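Local structure of alpha-L-arabinofuranosidase B (Aspergillus kawachii, 6SXT) at residues A[161-166]-A[181-186]; A[171-176]-A[204-209]. The protein hydrolyses terminal non-reducing alpha-L-arabinofuranosides in the side chains of arabinoxylan, L-arabinan and arabinogalactan, and so helps to break down plant hemicellulose. One frame throughout, in Å; residues are numbered along the deposited sequence.

Contact 1 of 2, residues A[161-166]-A[181-186]. With NAG (2-acetamido-2-deoxy-beta-D-glucopyranose), chain B.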
loop_
_atom_site.group_PDB
_atom_site.type_symbol
_atom_site.label_atom_id
_atom_site.label_comp_id
_atom_site.label_asym_id
_atom_site.label_seq_id
_atom_site.Cartn_x
_atom_site.Cartn_y
_atom_site.Cartn_z
ATOM N N CYS A 161 3.283 5.651 -10.843
ATOM C CA CYS A 161 4.122 6.473 -9.993
ATOM C C CYS A 161 3.507 6.464 -8.591
ATOM O O CYS A 161 2.284 6.627 -8.497
ATOM C CB CYS A 161 4.207 7.948 -10.367
ATOM S SG CYS A 161 5.384 8.348 -11.707
ATOM N N PHE A 162 4.295 6.222 -7.546
ATOM C CA PHE A 162 3.713 6.193 -6.176
ATOM C C PHE A 162 3.833 7.605 -5.616
ATOM O O PHE A 162 4.880 7.969 -5.037
ATOM C CB PHE A 162 4.414 5.165 -5.281
ATOM C CG PHE A 162 3.724 5.085 -3.949
ATOM C CD1 PHE A 162 2.496 4.474 -3.878
ATOM C CD2 PHE A 162 4.232 5.713 -2.817
ATOM C CE1 PHE A 162 1.778 4.418 -2.699
ATOM C CE2 PHE A 162 3.504 5.683 -1.628
ATOM C CZ PHE A 162 2.298 5.034 -1.580
ATOM N N ASP A 163 2.806 8.404 -5.820
ATOM C CA ASP A 163 2.804 9.836 -5.498
ATOM C C ASP A 163 1.824 10.175 -4.369
ATOM O O ASP A 163 0.808 9.516 -4.194
ATOM C CB ASP A 163 2.477 10.756 -6.659
ATOM C CG ASP A 163 3.485 10.826 -7.770
ATOM O OD1 ASP A 163 4.529 10.167 -7.701
ATOM O OD2 ASP A 163 3.144 11.558 -8.789
ATOM N N TYR A 164 2.113 11.262 -3.677
ATOM C CA TYR A 164 1.143 11.918 -2.784
ATOM C C TYR A 164 1.336 13.409 -2.954
ATOM O O TYR A 164 2.450 13.935 -2.719
ATOM C CB TYR A 164 1.337 11.541 -1.312
ATOM C CG TYR A 164 0.431 12.287 -0.372
ATOM C CD1 TYR A 164 -0.941 12.106 -0.421
ATOM C CD2 TYR A 164 0.903 13.229 0.538
ATOM C CE1 TYR A 164 -1.805 12.781 0.423
ATOM C CE2 TYR A 164 0.065 13.901 1.410
ATOM C CZ TYR A 164 -1.308 13.687 1.362
ATOM O OH TYR A 164 -2.118 14.390 2.214
ATOM N N GLY A 165 0.275 14.111 -3.369
ATOM C CA GLY A 165 0.311 15.569 -3.427
ATOM C C GLY A 165 -0.494 16.171 -4.556
ATOM O O GLY A 165 -1.541 15.654 -4.923
ATOM N N ASN A 166 -0.010 17.295 -5.078
ATOM C CA ASN A 166 -0.788 18.231 -5.916
ATOM C C ASN A 166 -0.752 17.756 -7.369
ATOM O O ASN A 166 0.351 17.450 -7.888
ATOM C CB ASN A 166 -0.181 19.625 -5.787
ATOM C CG ASN A 166 -1.104 20.772 -6.146
ATOM O OD1 ASN A 166 -1.743 20.717 -7.208
ATOM N ND2 ASN A 166 -1.218 21.763 -5.280
ATOM N N ALA A 181 4.224 16.738 -6.306
ATOM C CA ALA A 181 3.879 15.632 -5.401
ATOM C C ALA A 181 5.133 14.869 -4.999
ATOM O O ALA A 181 6.116 14.757 -5.732
ATOM C CB ALA A 181 2.877 14.742 -6.086
ATOM N N ILE A 182 5.092 14.369 -3.767
ATOM C CA ILE A 182 6.045 13.353 -3.275
ATOM C C ILE A 182 5.982 12.123 -4.154
ATOM O O ILE A 182 4.885 11.613 -4.387
ATOM C CB ILE A 182 5.752 13.008 -1.814
ATOM C CG1 ILE A 182 5.897 14.214 -0.906
ATOM C CG2 ILE A 182 6.626 11.838 -1.380
ATOM C CD1 ILE A 182 5.232 14.002 0.460
ATOM N N TYR A 183 7.134 11.609 -4.520
ATOM C CA TYR A 183 7.275 10.297 -5.149
ATOM C C TYR A 183 8.213 9.438 -4.284
ATOM O O TYR A 183 9.229 9.945 -3.798
ATOM C CB TYR A 183 7.888 10.438 -6.559
ATOM C CG TYR A 183 8.324 9.115 -7.126
ATOM C CD1 TYR A 183 7.443 8.318 -7.846
ATOM C CD2 TYR A 183 9.607 8.621 -6.949
ATOM C CE1 TYR A 183 7.793 7.064 -8.303
ATOM C CE2 TYR A 183 9.973 7.373 -7.408
ATOM C CZ TYR A 183 9.080 6.584 -8.097
ATOM O OH TYR A 183 9.409 5.312 -8.507
ATOM N N LEU A 184 7.901 8.168 -4.138
ATOM C CA LEU A 184 8.824 7.191 -3.509
ATOM C C LEU A 184 8.870 5.927 -4.345
ATOM O O LEU A 184 7.839 5.295 -4.539
ATOM C CB LEU A 184 8.429 6.867 -2.068
ATOM C CG LEU A 184 9.358 5.883 -1.371
ATOM C CD1 LEU A 184 10.777 6.385 -1.228
ATOM C CD2 LEU A 184 8.794 5.524 -0.005
ATOM N N GLY A 185 10.080 5.544 -4.785
ATOM C CA GLY A 185 10.256 4.334 -5.573
ATOM C C GLY A 185 11.622 4.354 -6.250
ATOM O O GLY A 185 12.415 5.226 -5.979
ATOM N N ASN A 186 11.870 3.346 -7.094
ATOM C CA ASN A 186 13.201 3.317 -7.750
ATOM C C ASN A 186 13.026 3.425 -9.250
ATOM O O ASN A 186 13.859 2.863 -9.953
ATOM C CB ASN A 186 14.043 2.115 -7.345
ATOM C CG ASN A 186 13.615 0.788 -7.917
ATOM O OD1 ASN A 186 12.457 0.382 -7.859
ATOM N ND2 ASN A 186 14.606 0.053 -8.499
HETATM C C1 NAG B . 14.325 -1.294 -9.005
HETATM C C2 NAG B . 15.129 -1.460 -10.328
HETATM C C3 NAG B . 15.040 -2.917 -10.803
HETATM C C4 NAG B . 15.504 -3.866 -9.724
HETATM C C5 NAG B . 14.669 -3.514 -8.450
HETATM C C6 NAG B . 15.014 -4.411 -7.300
HETATM C C7 NAG B . 15.392 0.323 -12.002
HETATM C C8 NAG B . 14.650 1.101 -13.000
HETATM N N2 NAG B . 14.644 -0.585 -11.371
HETATM O O3 NAG B . 15.956 -2.968 -11.961
HETATM O O4 NAG B . 15.146 -5.217 -10.005
HETATM O O5 NAG B . 14.929 -2.185 -8.039
HETATM O O6 NAG B . 16.385 -4.349 -6.967
HETATM O O7 NAG B . 16.581 0.569 -11.729
#
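Tyr164 and Ile182 form an antiparallel hydrogen-bonded pair. Tyr164 N donates to Ile182 O (2.9 Å), and Ile182 N returns a more bent bond to Tyr164 O (2.9 Å, N-H...O 131°). A third backbone bond, Leu184 N to Phe162 O, is 3.2 Å long and straighter. CA-H...O contacts fill in between: Asp163 CA lies 3.0 Å from Ile182 O, and the C-H of Tyr183 CA is directed at Phe162 O.

Among the side chains, Asp163 and Tyr183 share one face of the sheet. Tyr183 CG is anti to its backbone N (chi1 168°). Asp163 OD1 lies in the ring plane, 3.5 Å from the edge atom Tyr183 CD1, with carboxylate and ring planes 85° apart. This buried OD1 has no hydrogen-bond partner in the model, and Asp163 OD2 lies close to Asp203 OD2. Cys161 SG makes an oblique sulfur-aromatic contact with the Tyr183 ring. On the other face, Ile182 CD1 meets the edge of the Tyr164 ring, whose OH is hydrogen-bonded to His19.

Asn186 ND2 carries the N-linked NAG. Strand 163-164 is the outermost strand of a four-stranded antiparallel sheet in the catalytic domain; Asp163 and Cys161, in a vicinal disulfide with Cys160 across a cis peptide, line the inhibitor pocket.

Contact 2 of 2, residues A[171-176]-A[204-209]. With LXE ([(1~{S},2~{S},3~{S},4~{S})-2-(hydroxymethyl)-3,4-bis(oxidanyl)cyclopentyl]azanium), chain G.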
loop_
_atom_site.group_PDB
_atom_site.type_symbol
_atom_site.label_atom_id
_atom_site.label_comp_id
_atom_site.label_asym_id
_atom_site.label_seq_id
_atom_site.Cartn_x
_atom_site.Cartn_y
_atom_site.Cartn_z
ATOM N N SER A 171 -7.220 14.489 -14.358
ATOM C CA SER A 171 -6.620 13.153 -14.346
ATOM C C SER A 171 -5.830 12.907 -15.632
ATOM O O SER A 171 -5.595 11.744 -15.986
ATOM C CB SER A 171 -7.616 12.069 -14.087
ATOM O OG SER A 171 -8.467 12.391 -12.981
ATOM N N THR A 172 -5.399 13.974 -16.310
ATOM C CA THR A 172 -4.574 13.833 -17.529
ATOM C C THR A 172 -3.323 14.696 -17.438
ATOM O O THR A 172 -3.233 15.592 -16.579
ATOM C CB THR A 172 -5.371 14.231 -18.806
ATOM O OG1 THR A 172 -5.548 15.644 -18.822
ATOM C CG2 THR A 172 -6.701 13.511 -18.876
ATOM N N ASP A 173 -2.347 14.373 -18.291
ATOM C CA ASP A 173 -1.072 15.125 -18.380
ATOM C C ASP A 173 -1.328 16.443 -19.104
ATOM O O ASP A 173 -1.453 16.412 -20.340
ATOM C CB ASP A 173 -0.024 14.266 -19.064
ATOM C CG ASP A 173 1.352 14.890 -19.144
ATOM O OD1 ASP A 173 1.469 16.122 -18.936
ATOM O OD2 ASP A 173 2.282 14.131 -19.508
ATOM N N THR A 174 -1.374 17.535 -18.381
ATOM C CA THR A 174 -1.537 18.904 -18.906
ATOM C C THR A 174 -0.207 19.640 -18.972
ATOM O O THR A 174 -0.232 20.858 -19.212
ATOM C CB THR A 174 -2.609 19.629 -18.106
ATOM O OG1 THR A 174 -2.190 19.624 -16.731
ATOM C CG2 THR A 174 -3.947 18.949 -18.259
ATOM N N GLY A 175 0.899 18.952 -18.725
ATOM C CA GLY A 175 2.229 19.494 -18.995
ATOM C C GLY A 175 3.138 19.676 -17.809
ATOM O O GLY A 175 2.675 19.673 -16.638
ATOM N N ALA A 176 4.383 19.983 -18.114
ATOM C CA ALA A 176 5.407 20.326 -17.104
ATOM C C ALA A 176 4.855 21.390 -16.169
ATOM O O ALA A 176 4.297 22.438 -16.615
ATOM C CB ALA A 176 6.676 20.799 -17.791
ATOM N N MET A 204 6.896 16.641 -10.854
ATOM C CA MET A 204 6.456 17.970 -11.344
ATOM C C MET A 204 5.803 17.824 -12.728
ATOM O O MET A 204 5.535 18.869 -13.325
ATOM C CB MET A 204 7.636 18.934 -11.404
ATOM C CG MET A 204 8.220 19.224 -10.041
ATOM S SD MET A 204 9.371 20.642 -10.080
ATOM C CE MET A 204 10.261 20.361 -8.544
ATOM N N GLU A 205 5.503 16.596 -13.118
ATOM C CA GLU A 205 4.916 16.170 -14.413
ATOM C C GLU A 205 6.007 16.189 -15.507
ATOM O O GLU A 205 6.733 17.193 -15.649
ATOM C CB GLU A 205 3.698 17.015 -14.783
ATOM C CG GLU A 205 2.946 16.520 -16.016
ATOM C CD GLU A 205 2.386 15.115 -15.944
ATOM O OE1 GLU A 205 1.181 14.899 -15.897
ATOM O OE2 GLU A 205 3.253 14.023 -15.887
ATOM N N ASN A 206 6.049 15.075 -16.213
ATOM C CA ASN A 206 7.055 14.732 -17.250
ATOM C C ASN A 206 8.441 14.800 -16.632
ATOM O O ASN A 206 9.443 14.992 -17.336
ATOM C CB ASN A 206 6.928 15.658 -18.466
ATOM C CG ASN A 206 5.510 15.684 -19.022
ATOM O OD1 ASN A 206 5.059 16.746 -19.430
ATOM N ND2 ASN A 206 4.823 14.564 -19.051
ATOM N N ASN A 207 8.535 14.510 -15.340
ATOM C CA ASN A 207 9.824 14.475 -14.627
ATOM C C ASN A 207 9.517 14.107 -13.162
ATOM O O ASN A 207 8.729 14.802 -12.569
ATOM C CB ASN A 207 10.608 15.778 -14.685
ATOM C CG ASN A 207 11.756 15.765 -15.700
ATOM O OD1 ASN A 207 12.533 14.804 -15.794
ATOM N ND2 ASN A 207 11.760 16.787 -16.554
ATOM N N LEU A 208 10.284 13.144 -12.660
ATOM C CA LEU A 208 10.528 12.974 -11.210
ATOM C C LEU A 208 11.897 13.579 -10.991
ATOM O O LEU A 208 12.856 13.179 -11.703
ATOM C CB LEU A 208 10.505 11.500 -10.871
ATOM C CG LEU A 208 9.255 10.711 -11.232
ATOM C CD1 LEU A 208 9.416 9.264 -10.820
ATOM C CD2 LEU A 208 8.022 11.294 -10.617
ATOM N N PHE A 209 11.997 14.544 -10.123
ATOM C CA PHE A 209 13.247 15.251 -9.825
ATOM C C PHE A 209 13.812 14.797 -8.490
ATOM O O PHE A 209 13.158 14.887 -7.449
ATOM C CB PHE A 209 13.026 16.760 -9.819
ATOM C CG PHE A 209 12.846 17.346 -11.203
ATOM C CD1 PHE A 209 13.937 17.445 -12.053
ATOM C CD2 PHE A 209 11.647 17.870 -11.615
ATOM C CE1 PHE A 209 13.809 18.024 -13.306
ATOM C CE2 PHE A 209 11.529 18.494 -12.847
ATOM C CZ PHE A 209 12.598 18.527 -13.699
HETATM C "C1'" LXE G . 2.774 12.718 -16.007
HETATM C "C2'" LXE G . 2.162 12.038 -14.781
HETATM O "O2'" LXE G . 1.085 12.746 -14.286
HETATM C "C3'" LXE G . 3.319 12.017 -13.880
HETATM O "O3'" LXE G . 2.993 11.178 -12.696
HETATM C "C4'" LXE G . 4.353 11.336 -14.751
HETATM C "C5'" LXE G . 5.778 11.645 -14.332
HETATM O "O5'" LXE G . 6.072 13.020 -14.219
HETATM C "C6'" LXE G . 4.009 11.874 -16.197
HETATM N "N1'" LXE G . 3.749 10.662 -17.025
#
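Glu205, the catalytic nucleophile, reaches from its strand-connecting loop toward Asp173 and Gly175. Glu205 CB lies 3.4 Å from Gly175 O. CG is anti to the backbone N (chi1 -173°). Glu205 CG touches two oxygens, Gly175 O at 3.2 Å and Asp173 OD1 at 3.3 Å. The chain then bends at chi2, and CD comes over the carboxylate of Asp173. The two carboxylates are stacked, their planes 18° apart. Glu205 OE1 lies close to Asp173 CG and OD1, but the two oxygens are both acceptors and no bond joins them. Glu205 OE1 instead accepts a hydrogen bond from the inhibitor hydroxyl LXE O2' (2.7 Å). Glu205 OE2 is covalently bonded to LXE C1' (1.4 Å). The backbone N of Asn206 also donates to Glu205 OE2, on its anti side.

The covalent bond is as expected for a retaining glycosidase, and the adduct, from an aziridine inhibitor, probably mimics the glycosyl-enzyme intermediate. Asp281, the proton donor, and Asp203 also hydrogen-bond the inhibitor.

Asp173 is itself held in place. Asp173 OD1 accepts from Gly175 N (2.9 Å), which makes an Asx turn. The side chains of Asp173 and Asn206 meet tip to tip: Asn206 ND2 donates to Asp173 OD2 at 2.6 Å, on the syn side and 21° out of the carboxylate plane. Asn206 is a substrate-binding residue, and so is Asn207. Asn207 N hydrogen-bonds LXE O5' (3.1 Å), while Asn207 ND2 is hydrogen-bonded to Glu214 and Tyr265.

Overall arrangement
Both contacts lie in the catalytic domain, on the same side of the chain's centre, with centres about 12 Å apart. Along the chain their segments alternate: 161-166, 171-176, 181-186, then 204-209. One four-stranded antiparallel sheet links them. Contact 1 pairs strand 163-164 with 180-185, strand 199-203 follows, and strand 208-209 of contact 2 forms the far edge. Leu208 joins the two directly: Leu208 CD1 packs on Tyr183 CD1 (3.7 Å) and its CD2 lies near Cys161 SG. The loop 171-176 belongs to the connection between the two strands of contact 1. Thus the sheet and its connecting loops bring residues from both contacts to one inhibitor-binding pocket.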